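Local coordinates for probable N-acetyl-gamma-glutamyl-phosphate reductase, chloroplastic (Arabidopsis thaliana, PDB 1XYG), which probably catalyses the NADPH-dependent reduction of N-acetyl-L-glutamyl 5-phosphate to the 5-semialdehyde, the third step from glutamate toward N-acetylornithine in arginine biosynthesis, at residues 133-136 and 137-140; 282-285 and 286-289. One frame throughout, in Å; residues are numbered along the deposited sequence.

Contact 1: 133-136 and 137-140; sequences AVEL and QKEV
L136 and E139 meet where the short helix 134–137 gives way to a turn. CD1 of L136 lies 3.6 Å from CD, the carboxylate carbon of E139, and the two side chains run across one another at a slant. E139 has CG between its own backbone N and carbonyl carbon (chi1 73°), which sets CG 3.2 Å from L136 O, the chain then running extended to the carboxylate. L136 O accepts a hydrogen bond from E139 N at 3.0 Å, nearly straight (165° at the hydrogen), with the donor above the carbonyl plane, and V140 CG2 lies 3.5 Å from L136 O. Just before it, Q137 N bonds to A133 O at 3.0 Å, the i to i+4 step of an alpha-helix. The E139–L136 bond is instead an i to i+3 step, and a type I beta turn over 137–140 then leads out of the helix toward strand 141–142, the outermost strand within this chain of the parallel sheet of the Rossmann-like NAD-binding domain. On the exposed side E135 and K138 lie alongside each other, pointing the same way, as a salt-bridge pair, though the position of E135 OE1, which makes the bridge to K138 NZ, is doubtful. Farther out, the amide of Q137 is fixed at both ends: OE1 is hydrogen-bonded to H131 and NE2 to F115 O. L136 also packs against I99 of helix 95–100 and L157 of strand 157–159.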
loop_
_atom_site.group_PDB
_atom_site.type_symbol
_atom_site.label_atom_id
_atom_site.label_comp_id
_atom_site.label_asym_id
_atom_site.label_seq_id
_atom_site.Cartn_x
_atom_site.Cartn_y
_atom_site.Cartn_z
ATOM N N ALA A 133 -11.779 3.602 -40.507
ATOM C CA ALA A 133 -11.403 4.939 -40.958
ATOM C C ALA A 133 -10.074 4.849 -41.698
ATOM O O ALA A 133 -9.164 5.655 -41.492
ATOM C CB ALA A 133 -11.277 5.877 -39.759
ATOM N N VAL A 134 -9.982 3.853 -42.570
ATOM C CA VAL A 134 -8.775 3.586 -43.345
ATOM C C VAL A 134 -8.115 4.808 -43.981
ATOM O O VAL A 134 -6.898 4.969 -43.888
ATOM C CB VAL A 134 -9.056 2.543 -44.452
ATOM C CG1 VAL A 134 -7.818 2.353 -45.319
ATOM C CG2 VAL A 134 -9.459 1.217 -43.831
ATOM N N GLU A 135 -8.907 5.652 -44.642
ATOM C CA GLU A 135 -8.377 6.848 -45.300
ATOM C C GLU A 135 -7.808 7.859 -44.315
ATOM O O GLU A 135 -6.681 8.331 -44.473
ATOM C CB GLU A 135 -9.455 7.557 -46.134
ATOM C CG GLU A 135 -9.718 7.036 -47.546
ATOM C CD GLU A 135 -8.549 6.302 -48.156
ATOM O OE1 GLU A 135 -7.435 6.852 -48.166
ATOM O OE2 GLU A 135 -8.752 5.170 -48.636
ATOM N N LEU A 136 -8.607 8.214 -43.317
ATOM C CA LEU A 136 -8.189 9.178 -42.307
ATOM C C LEU A 136 -6.873 8.746 -41.675
ATOM O O LEU A 136 -6.022 9.575 -41.351
ATOM C CB LEU A 136 -9.264 9.303 -41.221
ATOM C CG LEU A 136 -9.026 10.377 -40.150
ATOM C CD1 LEU A 136 -8.815 11.710 -40.833
ATOM C CD2 LEU A 136 -10.214 10.454 -39.203
ATOM N N GLN A 137 -6.705 7.436 -41.527
ATOM C CA GLN A 137 -5.505 6.877 -40.921
ATOM C C GLN A 137 -4.194 7.360 -41.519
ATOM O O GLN A 137 -3.208 7.525 -40.801
ATOM C CB GLN A 137 -5.522 5.353 -40.990
ATOM C CG GLN A 137 -4.259 4.749 -40.395
ATOM C CD GLN A 137 -4.166 5.002 -38.908
ATOM O OE1 GLN A 137 -5.030 4.567 -38.150
ATOM N NE2 GLN A 137 -3.129 5.708 -38.484
ATOM N N LYS A 138 -4.168 7.594 -42.826
ATOM C CA LYS A 138 -2.928 8.028 -43.446
ATOM C C LYS A 138 -2.490 9.455 -43.183
ATOM O O LYS A 138 -1.376 9.837 -43.547
ATOM C CB LYS A 138 -2.920 7.770 -44.954
ATOM C CG LYS A 138 -4.221 7.661 -45.690
ATOM C CD LYS A 138 -3.891 6.894 -46.967
ATOM C CE LYS A 138 -4.915 6.993 -48.066
ATOM N NZ LYS A 138 -4.645 5.921 -49.064
ATOM N N GLU A 139 -3.339 10.249 -42.546
ATOM C CA GLU A 139 -2.948 11.618 -42.247
ATOM C C GLU A 139 -2.642 11.764 -40.754
ATOM O O GLU A 139 -2.314 12.850 -40.277
ATOM C CB GLU A 139 -4.039 12.596 -42.672
ATOM C CG GLU A 139 -5.275 12.604 -41.817
ATOM C CD GLU A 139 -6.190 13.749 -42.190
ATOM O OE1 GLU A 139 -6.855 13.667 -43.250
ATOM O OE2 GLU A 139 -6.226 14.739 -41.427
ATOM N N VAL A 140 -2.729 10.651 -40.031
ATOM C CA VAL A 140 -2.466 10.632 -38.597
ATOM C C VAL A 140 -0.977 10.618 -38.274
ATOM O O VAL A 140 -0.199 9.918 -38.919
ATOM C CB VAL A 140 -3.099 9.391 -37.929
ATOM C CG1 VAL A 140 -2.770 9.378 -36.437
ATOM C CG2 VAL A 140 -4.605 9.388 -38.153
#

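Contact 2: 282-285 and 286-289; sequences DEEF and VKVL
In the loop that brings the chain from helix 269–280 into strand 286–288, the outermost strand of the mixed sheet within this chain, the K287 side chain turns back against the preceding residues. CG lies beside its own backbone N (chi1 -53°) and the chain bends again at chi2 (-56°), then runs extended to NZ. There K287 NZ meets two successive backbone carbonyls, E284 O at 2.8 Å and E283 O at 3.5 Å, both weak hydrogen bonds. The carboxylate of E284 supplies a third, more distant partner, its OE1 forming a long salt bridge of 4.0 Å with K287 NZ. Water 1 spans this gap, donating to E284 OE1 at 2.6 Å and accepting from K287 NZ at 2.9 Å. With an alanine here in place of K287, water 1 would probably lose its donor and the carbonyls of E283 and E284 their weak ammonium contacts, while E284 would keep Y305. On its other oxygen, OE2, E284 is hydrogen-bonded to Y305, and its CG sits 3.8 Å above the centre of one face of the F285 ring. E283 turns its carboxylate elsewhere, to a salt bridge with R149, while V286 packs on Y280 and M308. The K287 side chain also packs on H307 of the adjacent strand and on R65 of a second subunit. Backbone hydrogen bonds between K287 and both C306 and M308 secure the start of a strand parallel to 306–312, reached from a helix, in the alpha/beta dimerisation domain of the semialdehyde dehydrogenase family.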
loop_
_atom_site.group_PDB
_atom_site.type_symbol
_atom_site.label_atom_id
_atom_site.label_comp_id
_atom_site.label_asym_id
_atom_site.label_seq_id
_atom_site.Cartn_x
_atom_site.Cartn_y
_atom_site.Cartn_z
ATOM N N ASP A 282 18.655 19.025 -24.340
ATOM C CA ASP A 282 17.832 20.228 -24.212
ATOM C C ASP A 282 16.342 19.930 -24.062
ATOM O O ASP A 282 15.502 20.819 -24.210
ATOM C CB ASP A 282 18.053 21.148 -25.413
ATOM C CG ASP A 282 19.465 21.685 -25.472
ATOM O OD1 ASP A 282 19.915 22.273 -24.464
ATOM O OD2 ASP A 282 20.124 21.519 -26.521
ATOM N N GLU A 283 16.021 18.679 -23.764
ATOM C CA GLU A 283 14.634 18.269 -23.597
ATOM C C GLU A 283 14.198 18.396 -22.153
ATOM O O GLU A 283 14.791 17.798 -21.256
ATOM C CB GLU A 283 14.459 16.831 -24.076
ATOM C CG GLU A 283 14.673 16.682 -25.572
ATOM C CD GLU A 283 13.547 17.289 -26.399
ATOM O OE1 GLU A 283 12.630 17.903 -25.817
ATOM O OE2 GLU A 283 13.580 17.144 -27.643
ATOM N N GLU A 284 13.156 19.189 -21.936
ATOM C CA GLU A 284 12.616 19.405 -20.600
ATOM C C GLU A 284 12.119 18.118 -19.930
ATOM O O GLU A 284 12.471 17.825 -18.788
ATOM C CB GLU A 284 11.458 20.409 -20.668
ATOM C CG GLU A 284 10.694 20.603 -19.356
ATOM C CD GLU A 284 11.566 21.148 -18.230
ATOM O OE1 GLU A 284 12.677 21.640 -18.515
ATOM O OE2 GLU A 284 11.139 21.095 -17.060
ATOM N N PHE A 285 11.324 17.340 -20.656
ATOM C CA PHE A 285 10.728 16.136 -20.094
ATOM C C PHE A 285 11.465 14.809 -20.116
ATOM O O PHE A 285 11.000 13.839 -19.522
ATOM C CB PHE A 285 9.348 15.972 -20.703
ATOM C CG PHE A 285 8.471 17.162 -20.471
ATOM C CD1 PHE A 285 8.110 17.520 -19.171
ATOM C CD2 PHE A 285 8.054 17.956 -21.535
ATOM C CE1 PHE A 285 7.343 18.658 -18.931
ATOM C CE2 PHE A 285 7.285 19.098 -21.309
ATOM C CZ PHE A 285 6.930 19.449 -20.007
ATOM N N VAL A 286 12.607 14.749 -20.782
ATOM C CA VAL A 286 13.366 13.513 -20.823
ATOM C C VAL A 286 14.732 13.763 -20.194
ATOM O O VAL A 286 15.556 14.488 -20.737
ATOM C CB VAL A 286 13.528 13.016 -22.276
ATOM C CG1 VAL A 286 14.208 11.646 -22.295
ATOM C CG2 VAL A 286 12.165 12.966 -22.954
ATOM N N LYS A 287 14.960 13.160 -19.034
ATOM C CA LYS A 287 16.218 13.323 -18.323
ATOM C C LYS A 287 17.063 12.056 -18.376
ATOM O O LYS A 287 16.590 10.963 -18.057
ATOM C CB LYS A 287 15.958 13.676 -16.851
ATOM C CG LYS A 287 15.027 14.869 -16.611
ATOM C CD LYS A 287 15.528 16.130 -17.314
ATOM C CE LYS A 287 14.692 17.348 -16.943
ATOM N NZ LYS A 287 14.995 18.504 -17.836
ATOM N N VAL A 288 18.314 12.208 -18.788
ATOM C CA VAL A 288 19.242 11.086 -18.834
ATOM C C VAL A 288 20.114 11.219 -17.578
ATOM O O VAL A 288 20.845 12.196 -17.423
ATOM C CB VAL A 288 20.128 11.147 -20.090
ATOM C CG1 VAL A 288 21.161 10.030 -20.047
ATOM C CG2 VAL A 288 19.264 11.026 -21.331
ATOM N N LEU A 289 20.020 10.254 -16.671
ATOM C CA LEU A 289 20.791 10.316 -15.432
ATOM C C LEU A 289 22.238 9.896 -15.662
ATOM O O LEU A 289 22.563 9.307 -16.697
ATOM C CB LEU A 289 20.143 9.424 -14.363
ATOM C CG LEU A 289 18.619 9.532 -14.192
ATOM C CD1 LEU A 289 18.171 8.642 -13.051
ATOM C CD2 LEU A 289 18.215 10.977 -13.937
HETATM O O HOH W 1 14.252 21.017 -16.566
#

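The two contacts lie in different domains, with centres 32 Å apart and nearest atoms about 19 Å apart, and share no secondary-structure element. Both are local and lead the chain into a strand that is outermost in its sheet within this chain: 133–140 ends a helix before the last strand of the parallel sheet, whereas 282–289 is a loop running directly into the last strand of the mixed sheet. Contact 1 is only partly buried, with its charged pair on the exposed flank and its main-chain bonds doing most of the joining. Contact 2 is buried, and there a lysine, a water and main-chain carbonyls carry the polar chemistry, close to a second subunit; no other chain touches contact 1.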